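VirX1 (Cyanophage Syn10, PDB 6QGM) catalyses the iodination of diverse substrates as a marine viral halogenase, probably with the help of a flavin, as in tryptophan halogenases. Local coordinates at residues K207-D212 / D220-C225; N119-D124 / D496-W501; N144-N149 / Y519-D524. All blocks are in the same frame, centred on the assembly; numbering follows the deposited sequence.

Contact 1 (K207-D212 / D220-C225); sequences KYIILD and DLYIDC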
loop_
_atom_site.group_PDB
_atom_site.type_symbol
_atom_site.label_atom_id
_atom_site.label_comp_id
_atom_site.label_asym_id
_atom_site.label_seq_id
_atom_site.Cartn_x
_atom_site.Cartn_y
_atom_site.Cartn_z
ATOM N N LYS B 207 -15.286 -29.599 -25.448
ATOM C CA LYS B 207 -15.980 -29.564 -26.759
ATOM C C LYS B 207 -17.458 -29.857 -26.500
ATOM O O LYS B 207 -18.322 -29.254 -27.159
ATOM C CB LYS B 207 -15.319 -30.554 -27.718
ATOM C CG LYS B 207 -15.907 -30.595 -29.122
ATOM C CD LYS B 207 -15.809 -31.963 -29.805
ATOM C CE LYS B 207 -14.467 -32.301 -30.414
ATOM N NZ LYS B 207 -14.542 -32.252 -31.892
ATOM N N TYR B 208 -17.720 -30.766 -25.567
ATOM C CA TYR B 208 -19.057 -31.075 -25.002
ATOM C C TYR B 208 -18.865 -31.854 -23.698
ATOM O O TYR B 208 -17.738 -32.300 -23.427
ATOM C CB TYR B 208 -19.915 -31.850 -26.003
ATOM C CG TYR B 208 -19.302 -33.121 -26.523
ATOM C CD1 TYR B 208 -18.489 -33.107 -27.640
ATOM C CD2 TYR B 208 -19.577 -34.343 -25.941
ATOM C CE1 TYR B 208 -17.980 -34.277 -28.185
ATOM C CE2 TYR B 208 -19.080 -35.522 -26.473
ATOM C CZ TYR B 208 -18.246 -35.488 -27.574
ATOM O OH TYR B 208 -17.740 -36.660 -28.058
ATOM N N ILE B 209 -19.922 -31.989 -22.899
ATOM C CA ILE B 209 -19.951 -32.931 -21.738
ATOM C C ILE B 209 -20.939 -34.047 -22.090
ATOM O O ILE B 209 -21.812 -33.801 -22.964
ATOM C CB ILE B 209 -20.304 -32.215 -20.416
ATOM C CG1 ILE B 209 -21.646 -31.485 -20.503
ATOM C CG2 ILE B 209 -19.173 -31.290 -19.991
ATOM C CD1 ILE B 209 -22.156 -30.977 -19.184
ATOM N N ILE B 210 -20.788 -35.212 -21.454
ATOM C CA ILE B 210 -21.615 -36.416 -21.741
ATOM C C ILE B 210 -22.644 -36.593 -20.622
ATOM O O ILE B 210 -22.257 -36.507 -19.423
ATOM C CB ILE B 210 -20.759 -37.685 -21.921
ATOM C CG1 ILE B 210 -19.460 -37.415 -22.665
ATOM C CG2 ILE B 210 -21.579 -38.767 -22.608
ATOM C CD1 ILE B 210 -19.677 -36.819 -23.989
ATOM N N LEU B 211 -23.891 -36.860 -21.033
ATOM C CA LEU B 211 -25.067 -37.133 -20.173
ATOM C C LEU B 211 -25.430 -38.618 -20.264
ATOM O O LEU B 211 -25.692 -39.088 -21.390
ATOM C CB LEU B 211 -26.223 -36.262 -20.667
ATOM C CG LEU B 211 -27.036 -35.615 -19.556
ATOM C CD1 LEU B 211 -26.286 -34.422 -18.990
ATOM C CD2 LEU B 211 -28.412 -35.205 -20.055
ATOM N N ASP B 212 -25.464 -39.320 -19.126
ATOM C CA ASP B 212 -25.904 -40.740 -19.029
ATOM C C ASP B 212 -25.119 -41.601 -20.029
ATOM O O ASP B 212 -25.743 -42.472 -20.681
ATOM C CB ASP B 212 -27.417 -40.842 -19.257
ATOM C CG ASP B 212 -28.224 -39.915 -18.367
ATOM O OD1 ASP B 212 -27.880 -39.818 -17.157
ATOM O OD2 ASP B 212 -29.178 -39.292 -18.895
ATOM N N ASP B 220 -21.014 -22.871 -24.961
ATOM C CA ASP B 220 -19.813 -22.001 -25.083
ATOM C C ASP B 220 -19.139 -21.925 -23.710
ATOM O O ASP B 220 -17.904 -21.881 -23.654
ATOM C CB ASP B 220 -20.167 -20.606 -25.602
ATOM C CG ASP B 220 -20.725 -20.564 -27.020
ATOM O OD1 ASP B 220 -20.294 -21.382 -27.868
ATOM O OD2 ASP B 220 -21.587 -19.698 -27.267
ATOM N N LEU B 221 -19.936 -21.932 -22.646
ATOM C CA LEU B 221 -19.464 -21.857 -21.237
ATOM C C LEU B 221 -20.219 -22.888 -20.397
ATOM O O LEU B 221 -21.457 -22.937 -20.483
ATOM C CB LEU B 221 -19.711 -20.455 -20.677
ATOM C CG LEU B 221 -19.172 -20.244 -19.264
ATOM C CD1 LEU B 221 -17.649 -20.177 -19.282
ATOM C CD2 LEU B 221 -19.786 -19.002 -18.624
ATOM N N TYR B 222 -19.482 -23.651 -19.599
ATOM C CA TYR B 222 -20.003 -24.667 -18.658
ATOM C C TYR B 222 -19.822 -24.126 -17.239
ATOM O O TYR B 222 -18.728 -23.661 -16.903
ATOM C CB TYR B 222 -19.280 -25.990 -18.895
ATOM C CG TYR B 222 -19.525 -26.567 -20.261
ATOM C CD1 TYR B 222 -18.795 -26.134 -21.362
ATOM C CD2 TYR B 222 -20.499 -27.532 -20.455
ATOM C CE1 TYR B 222 -19.027 -26.658 -22.626
ATOM C CE2 TYR B 222 -20.738 -28.069 -21.711
ATOM C CZ TYR B 222 -19.994 -27.638 -22.796
ATOM O OH TYR B 222 -20.233 -28.157 -24.034
ATOM N N ILE B 223 -20.884 -24.150 -16.441
ATOM C CA ILE B 223 -20.863 -23.622 -15.050
ATOM C C ILE B 223 -21.005 -24.808 -14.107
ATOM O O ILE B 223 -21.980 -25.582 -14.252
ATOM C CB ILE B 223 -21.956 -22.549 -14.844
ATOM C CG1 ILE B 223 -21.816 -21.421 -15.877
ATOM C CG2 ILE B 223 -21.910 -22.005 -13.418
ATOM C CD1 ILE B 223 -22.797 -20.306 -15.713
ATOM N N ASP B 224 -20.039 -24.967 -13.211
ATOM C CA ASP B 224 -20.006 -26.096 -12.254
ATOM C C ASP B 224 -20.728 -25.673 -10.973
ATOM O O ASP B 224 -20.138 -24.934 -10.176
ATOM C CB ASP B 224 -18.571 -26.532 -11.969
ATOM C CG ASP B 224 -18.499 -27.768 -11.100
ATOM O OD1 ASP B 224 -19.519 -28.084 -10.431
ATOM O OD2 ASP B 224 -17.424 -28.406 -11.099
ATOM N N CYS B 225 -21.964 -26.144 -10.797
ATOM C CA CYS B 225 -22.770 -25.966 -9.563
ATOM C C CYS B 225 -22.997 -27.343 -8.910
ATOM O O CYS B 225 -24.076 -27.550 -8.321
ATOM C CB CYS B 225 -24.086 -25.268 -9.888
ATOM S SG CYS B 225 -23.874 -23.536 -10.400
#
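Tyr-222 and Ile-209 meet side chain to side chain, and nearly all of this contact is built round the tyrosine ring. Strand 221-224 sends Tyr-222 toward strand 206-211, and Ile-209 is directed back at it, so that the two slide past each other in opposite directions. The isoleucine touches with all of its outer carbons: CG1 lies 3.7 Å from CE2 of Tyr-222, CG2 is 4.0 Å from the same CE2, and CD1 reaches CD2 of the ring at 4.0 Å. This spread follows from its first torsion (chi1 57°), which tucks CG1 between the backbone N and the carbonyl carbon while CG2 lies beside the N. Tyr-208 contributes differently. Its ring leads away, and the backbone end of the residue meets the phenol, CA lying 3.3 Å from Tyr-222 OH.

Strand 206-211 carries a classic beta bulge where Lys-207 and Tyr-208 both face Gln-197 of strand 187-198. Three strands separate the two strands of the contact in the order of the mixed sheet, and it is side chains that bridge the gap; Ile-209 also packs on Val-10 while Tyr-222 packs on Ala-8, both of strand 6-10. That strand leads into a glycine-rich turn consistent with a Rossmann-type dinucleotide-binding fold, in which strands 187-198, 206-211 and 215-217 form an antiparallel meander before the chain returns to the parallel strands.

Tyr-222 OH is hydrogen-bonded to Ala-219 N and Ile-217 O, in the short connection between the segments, and Phe-206 meets its ring edge-to-face. The phenol therefore divides its work: its carbons give an apolar seam with Ile-209, while its hydroxyl, tied to two backbone groups, satisfies its polarity locally and fixes the ring's direction.

Contact 2 (N119-D124 / D496-W501); sequences NKYPED and DIRKDW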
loop_
_atom_site.group_PDB
_atom_site.type_symbol
_atom_site.label_atom_id
_atom_site.label_comp_id
_atom_site.label_asym_id
_atom_site.label_seq_id
_atom_site.Cartn_x
_atom_site.Cartn_y
_atom_site.Cartn_z
ATOM N N ASN B 119 -13.037 1.062 30.245
ATOM C CA ASN B 119 -11.916 1.187 31.218
ATOM C C ASN B 119 -12.397 1.943 32.457
ATOM O O ASN B 119 -12.121 1.485 33.577
ATOM C CB ASN B 119 -10.686 1.858 30.599
ATOM C CG ASN B 119 -9.829 0.901 29.790
ATOM O OD1 ASN B 119 -9.802 -0.304 30.063
ATOM N ND2 ASN B 119 -9.119 1.430 28.797
ATOM N N LYS B 120 -13.099 3.061 32.254
ATOM C CA LYS B 120 -13.550 3.972 33.333
ATOM C C LYS B 120 -14.692 3.335 34.125
ATOM O O LYS B 120 -14.695 3.484 35.346
ATOM C CB LYS B 120 -13.998 5.295 32.727
ATOM C CG LYS B 120 -12.893 6.120 32.085
ATOM C CD LYS B 120 -13.419 7.484 31.640
ATOM C CE LYS B 120 -12.372 8.566 31.741
ATOM N NZ LYS B 120 -11.374 8.374 30.675
ATOM N N TYR B 121 -15.632 2.664 33.455
ATOM C CA TYR B 121 -16.906 2.184 34.058
ATOM C C TYR B 121 -17.148 0.724 33.684
ATOM O O TYR B 121 -18.124 0.401 33.019
ATOM C CB TYR B 121 -18.047 3.101 33.612
ATOM C CG TYR B 121 -17.739 4.575 33.707
ATOM C CD1 TYR B 121 -17.528 5.193 34.929
ATOM C CD2 TYR B 121 -17.668 5.357 32.568
ATOM C CE1 TYR B 121 -17.255 6.549 35.018
ATOM C CE2 TYR B 121 -17.392 6.714 32.634
ATOM C CZ TYR B 121 -17.186 7.316 33.865
ATOM O OH TYR B 121 -16.944 8.658 33.912
ATOM N N PRO B 122 -16.283 -0.201 34.152
ATOM C CA PRO B 122 -16.320 -1.605 33.734
ATOM C C PRO B 122 -17.675 -2.280 33.981
ATOM O O PRO B 122 -18.131 -2.987 33.108
ATOM C CB PRO B 122 -15.276 -2.304 34.615
ATOM C CG PRO B 122 -14.375 -1.189 35.105
ATOM C CD PRO B 122 -15.251 0.043 35.176
ATOM N N GLU B 123 -18.277 -2.033 35.148
ATOM C CA GLU B 123 -19.573 -2.645 35.548
ATOM C C GLU B 123 -20.679 -2.199 34.588
ATOM O O GLU B 123 -21.585 -2.999 34.372
ATOM C CB GLU B 123 -19.928 -2.296 36.994
ATOM C CG GLU B 123 -18.913 -2.792 38.012
ATOM C CD GLU B 123 -18.504 -4.255 37.878
ATOM O OE1 GLU B 123 -19.375 -5.102 37.556
ATOM O OE2 GLU B 123 -17.296 -4.549 38.070
ATOM N N ASP B 124 -20.581 -1.010 33.994
ATOM C CA ASP B 124 -21.627 -0.451 33.093
ATOM C C ASP B 124 -21.371 -0.810 31.626
ATOM O O ASP B 124 -22.321 -0.683 30.825
ATOM C CB ASP B 124 -21.729 1.066 33.246
ATOM C CG ASP B 124 -22.190 1.490 34.623
ATOM O OD1 ASP B 124 -22.991 0.735 35.227
ATOM O OD2 ASP B 124 -21.754 2.572 35.069
ATOM N N ASP B 496 -20.782 12.331 31.539
ATOM C CA ASP B 496 -22.021 12.731 30.820
ATOM C C ASP B 496 -22.302 11.720 29.700
ATOM O O ASP B 496 -23.478 11.365 29.525
ATOM C CB ASP B 496 -21.944 14.146 30.252
ATOM C CG ASP B 496 -22.127 15.269 31.247
ATOM O OD1 ASP B 496 -22.569 15.027 32.405
ATOM O OD2 ASP B 496 -21.837 16.386 30.842
ATOM N N ILE B 497 -21.272 11.262 28.973
ATOM C CA ILE B 497 -21.457 10.245 27.904
ATOM C C ILE B 497 -22.053 9.006 28.563
ATOM O O ILE B 497 -23.027 8.461 28.014
ATOM C CB ILE B 497 -20.156 9.935 27.144
ATOM C CG1 ILE B 497 -19.632 11.153 26.389
ATOM C CG2 ILE B 497 -20.382 8.786 26.183
ATOM C CD1 ILE B 497 -18.343 10.929 25.648
ATOM N N ARG B 498 -21.498 8.600 29.706
ATOM C CA ARG B 498 -21.943 7.414 30.492
ATOM C C ARG B 498 -23.420 7.560 30.871
ATOM O O ARG B 498 -24.223 6.737 30.417
ATOM C CB ARG B 498 -21.073 7.269 31.739
ATOM C CG ARG B 498 -21.554 6.214 32.714
ATOM C CD ARG B 498 -20.689 6.209 33.953
ATOM N NE ARG B 498 -21.249 5.325 34.955
ATOM C CZ ARG B 498 -22.284 5.618 35.719
ATOM N NH1 ARG B 498 -22.851 6.806 35.632
ATOM N NH2 ARG B 498 -22.733 4.750 36.601
ATOM N N LYS B 499 -23.747 8.572 31.678
ATOM C CA LYS B 499 -25.119 8.835 32.198
ATOM C C LYS B 499 -26.082 8.947 31.015
ATOM O O LYS B 499 -27.109 8.275 31.051
ATOM C CB LYS B 499 -25.115 10.105 33.070
ATOM C CG LYS B 499 -26.454 10.671 33.534
ATOM C CD LYS B 499 -26.503 12.203 33.520
ATOM C CE LYS B 499 -27.777 12.743 34.118
ATOM N NZ LYS B 499 -27.865 12.384 35.551
ATOM N N ASP B 500 -25.751 9.745 29.999
ATOM C CA ASP B 500 -26.625 10.008 28.823
ATOM C C ASP B 500 -26.860 8.704 28.065
ATOM O O ASP B 500 -28.025 8.432 27.723
ATOM C CB ASP B 500 -26.052 11.074 27.887
ATOM C CG ASP B 500 -26.193 12.497 28.426
ATOM O OD1 ASP B 500 -26.901 12.692 29.447
ATOM O OD2 ASP B 500 -25.590 13.409 27.832
ATOM N N TRP B 501 -25.812 7.923 27.813
ATOM C CA TRP B 501 -25.946 6.651 27.058
ATOM C C TRP B 501 -26.758 5.641 27.883
ATOM O O TRP B 501 -27.713 5.076 27.316
ATOM C CB TRP B 501 -24.612 6.048 26.602
ATOM C CG TRP B 501 -24.892 4.890 25.688
ATOM C CD1 TRP B 501 -25.254 4.962 24.372
ATOM C CD2 TRP B 501 -24.981 3.499 26.056
ATOM N NE1 TRP B 501 -25.502 3.708 23.889
ATOM C CE2 TRP B 501 -25.336 2.791 24.891
ATOM C CE3 TRP B 501 -24.757 2.783 27.240
ATOM C CZ2 TRP B 501 -25.478 1.407 24.882
ATOM C CZ3 TRP B 501 -24.904 1.414 27.233
ATOM C CH2 TRP B 501 -25.276 0.737 26.070
#
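Arg-498 is the first residue of 496-501 to touch the other side, where it meets Tyr-121 and Asp-124 together. Its side chain runs out from helix 494-512 over one face of the Tyr-121 ring: CB stands 3.8 Å from CE2 of Tyr-121, and CD lies over the ring face, a CH-pi arrangement whose exact closeness is doubtful in the model. CB of Lys-120 lies over the opposite face, 3.6 Å from the ring plane of Tyr-121. With CG anti to the backbone N (chi1 172°) and the chain extended as far as NE, the arginine carries its charged end past the ring to Asp-124. There a single oxygen takes both donors, Arg-498 NE lying 2.8 Å from Asp-124 OD2 and NH2 equally near to that OD2. Both bonds of this salt bridge are bent and weak, and the carboxylate is turned 54° from the guanidinium plane.

The arrangement joins the side of a long helix near the C-terminus to the end of helix 113-120. Tyr-121 is the first residue to leave that helix, and its carbonyl O receives the N-H of Asp-124 at 3.0 Å, a tight turn that brings ring and carboxylate to the same arginine. Tyr-121 OH is hydrogen-bonded to Glu-495, earlier on the same helix as Arg-498. One turn beyond Arg-498, Trp-501 points toward 119-124 but meets Phe-104, Phe-125 and Phe-133, its ring edge-to-face with Phe-104.

Contact 3 (N144-N149 / Y519-D524); sequences NRLTRN and YEFLRD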
loop_
_atom_site.group_PDB
_atom_site.type_symbol
_atom_site.label_atom_id
_atom_site.label_comp_id
_atom_site.label_asym_id
_atom_site.label_seq_id
_atom_site.Cartn_x
_atom_site.Cartn_y
_atom_site.Cartn_z
ATOM N N ASN B 144 -35.513 -9.804 20.103
ATOM C CA ASN B 144 -36.218 -10.650 19.102
ATOM C C ASN B 144 -37.427 -9.872 18.550
ATOM O O ASN B 144 -38.540 -10.436 18.474
ATOM C CB ASN B 144 -36.629 -11.987 19.731
ATOM C CG ASN B 144 -37.040 -13.016 18.708
ATOM O OD1 ASN B 144 -36.380 -13.177 17.676
ATOM N ND2 ASN B 144 -38.133 -13.704 18.997
ATOM N N ARG B 145 -37.210 -8.616 18.163
ATOM C CA ARG B 145 -38.250 -7.712 17.623
ATOM C C ARG B 145 -37.871 -7.321 16.200
ATOM O O ARG B 145 -36.701 -7.485 15.833
ATOM C CB ARG B 145 -38.413 -6.475 18.512
ATOM C CG ARG B 145 -38.530 -6.793 19.991
ATOM C CD ARG B 145 -39.646 -7.771 20.295
ATOM N NE ARG B 145 -39.822 -7.903 21.729
ATOM C CZ ARG B 145 -40.812 -7.355 22.416
ATOM N NH1 ARG B 145 -41.770 -6.667 21.819
ATOM N NH2 ARG B 145 -40.867 -7.514 23.723
ATOM N N LEU B 146 -38.832 -6.778 15.454
ATOM C CA LEU B 146 -38.606 -6.298 14.073
ATOM C C LEU B 146 -39.559 -5.140 13.766
ATOM O O LEU B 146 -40.664 -5.085 14.353
ATOM C CB LEU B 146 -38.793 -7.482 13.124
ATOM C CG LEU B 146 -38.019 -7.433 11.811
ATOM C CD1 LEU B 146 -36.583 -6.995 12.006
ATOM C CD2 LEU B 146 -38.045 -8.795 11.137
ATOM N N THR B 147 -39.122 -4.231 12.896
ATOM C CA THR B 147 -39.869 -3.020 12.473
ATOM C C THR B 147 -39.304 -2.568 11.127
ATOM O O THR B 147 -38.090 -2.828 10.895
ATOM C CB THR B 147 -39.769 -1.905 13.516
ATOM O OG1 THR B 147 -40.227 -0.694 12.919
ATOM C CG2 THR B 147 -38.360 -1.689 14.001
ATOM N N ARG B 148 -40.124 -1.916 10.290
ATOM C CA ARG B 148 -39.642 -1.317 9.015
ATOM C C ARG B 148 -38.998 0.042 9.298
ATOM O O ARG B 148 -38.337 0.561 8.385
ATOM C CB ARG B 148 -40.774 -1.210 7.995
ATOM C CG ARG B 148 -41.261 -2.556 7.491
ATOM C CD ARG B 148 -41.616 -2.549 6.011
ATOM N NE ARG B 148 -41.950 -3.886 5.558
ATOM C CZ ARG B 148 -43.115 -4.486 5.787
ATOM N NH1 ARG B 148 -44.052 -3.876 6.499
ATOM N NH2 ARG B 148 -43.348 -5.713 5.351
ATOM N N ASN B 149 -39.155 0.569 10.518
ATOM C CA ASN B 149 -38.410 1.766 10.982
ATOM C C ASN B 149 -38.772 2.961 10.076
ATOM O O ASN B 149 -37.892 3.814 9.839
ATOM C CB ASN B 149 -36.902 1.475 11.027
ATOM C CG ASN B 149 -36.108 2.494 11.811
ATOM O OD1 ASN B 149 -36.548 2.955 12.863
ATOM N ND2 ASN B 149 -34.917 2.801 11.330
ATOM N N TYR B 519 -41.637 -13.299 15.126
ATOM C CA TYR B 519 -42.705 -14.240 14.723
ATOM C C TYR B 519 -43.947 -13.435 14.321
ATOM O O TYR B 519 -44.508 -13.669 13.232
ATOM C CB TYR B 519 -42.989 -15.256 15.841
ATOM C CG TYR B 519 -44.306 -15.949 15.638
ATOM C CD1 TYR B 519 -44.439 -16.976 14.728
ATOM C CD2 TYR B 519 -45.439 -15.517 16.309
ATOM C CE1 TYR B 519 -45.673 -17.552 14.477
ATOM C CE2 TYR B 519 -46.679 -16.076 16.066
ATOM C CZ TYR B 519 -46.795 -17.108 15.152
ATOM O OH TYR B 519 -47.998 -17.712 14.919
ATOM N N GLU B 520 -44.367 -12.512 15.188
ATOM C CA GLU B 520 -45.532 -11.618 14.945
ATOM C C GLU B 520 -45.317 -10.873 13.623
ATOM O O GLU B 520 -46.248 -10.866 12.809
ATOM C CB GLU B 520 -45.731 -10.644 16.104
ATOM C CG GLU B 520 -46.262 -11.287 17.373
ATOM C CD GLU B 520 -46.291 -10.360 18.581
ATOM O OE1 GLU B 520 -45.470 -9.417 18.625
ATOM O OE2 GLU B 520 -47.235 -10.518 19.431
ATOM N N PHE B 521 -44.133 -10.284 13.402
ATOM C CA PHE B 521 -43.825 -9.496 12.179
ATOM C C PHE B 521 -44.007 -10.398 10.960
ATOM O O PHE B 521 -44.712 -9.989 10.025
ATOM C CB PHE B 521 -42.417 -8.896 12.204
ATOM C CG PHE B 521 -42.134 -7.911 11.089
ATOM C CD1 PHE B 521 -41.781 -8.336 9.814
ATOM C CD2 PHE B 521 -42.248 -6.551 11.314
ATOM C CE1 PHE B 521 -41.530 -7.423 8.803
ATOM C CE2 PHE B 521 -41.994 -5.642 10.301
ATOM C CZ PHE B 521 -41.636 -6.078 9.052
ATOM N N LEU B 522 -43.397 -11.589 10.977
ATOM C CA LEU B 522 -43.448 -12.558 9.851
ATOM C C LEU B 522 -44.915 -12.919 9.587
ATOM O O LEU B 522 -45.333 -12.897 8.410
ATOM C CB LEU B 522 -42.607 -13.793 10.197
ATOM C CG LEU B 522 -41.087 -13.646 10.058
ATOM C CD1 LEU B 522 -40.352 -14.832 10.687
ATOM C CD2 LEU B 522 -40.686 -13.496 8.599
ATOM N N ARG B 523 -45.664 -13.222 10.653
ATOM C CA ARG B 523 -47.070 -13.692 10.579
ATOM C C ARG B 523 -47.928 -12.611 9.903
ATOM O O ARG B 523 -48.708 -12.964 8.994
ATOM C CB ARG B 523 -47.590 -14.027 11.979
ATOM C CG ARG B 523 -48.988 -14.632 11.994
ATOM C CD ARG B 523 -49.559 -14.657 13.396
ATOM N NE ARG B 523 -49.682 -13.293 13.876
ATOM C CZ ARG B 523 -49.708 -12.930 15.157
ATOM N NH1 ARG B 523 -49.650 -13.843 16.116
ATOM N NH2 ARG B 523 -49.760 -11.647 15.471
ATOM N N ASP B 524 -47.757 -11.346 10.310
ATOM C CA ASP B 524 -48.638 -10.210 9.927
ATOM C C ASP B 524 -48.170 -9.610 8.599
ATOM O O ASP B 524 -49.047 -9.316 7.774
ATOM C CB ASP B 524 -48.712 -9.185 11.056
ATOM C CG ASP B 524 -49.314 -9.756 12.329
ATOM O OD1 ASP B 524 -50.198 -10.631 12.212
ATOM O OD2 ASP B 524 -48.882 -9.335 13.434
#
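Thr-147 OG1 accepts the backbone N-H of Asn-149 at 2.9 Å, forming an ST turn where the loop passes Phe-521 of helix 518-527. Three successive loop residues close round that phenylalanine. Leu-146 covers one face of the ring, its CG 12° off the normal, while its CB stands 3.9 Å from CG of Phe-521. Thr-147 follows with its backbone, CA lying 4.0 Å from CE2 of the ring. Arg-148 comes last, at the far end: its CG approaches CZ of Phe-521 at the ring edge, 3.9 Å away. A bend at chi2 (-142°) turns the chain, and the guanidinium lays a face over CZ with its plane 55° from the ring's.

The loop starts from a Schellman motif at Asn-144, which ends helix 137-143, and backbone bonds from Asn-144 to His-518 and from Leu-146 to Pro-516 bind it to the first residue of helix 518-527 and to the chain just before it. Arg-148 NH1 forms a salt bridge with Glu-525 of that helix. Phe-521 is thus held by van der Waals packing, with no hydrogen bond between the two segments, whereas the arginine at its CZ edge combines packing with a charge pair that would favour its position there.

Contact 1 and contact 3 are partly buried and turn on one aromatic ring each, Tyr-222 and Phe-521, packed mainly against aliphatic groups, with a guanidinium added in contact 3; contact 2 lies at the surface, and there a salt bridge joins the packing. Contact 1 ties strands of the Rossmann-like part that are close in sequence. The other two instead bring chain following early helices, 113-120 and 137-143, to successive helices near the C-terminus, 494-512 and 518-527, and their segments alternate along the chain. Contacts 1 and 2 lie on opposite sides of the chain's centre, their own centres about 62 Å apart, whereas contacts 2 and 3 are about 31 Å apart, centre to centre.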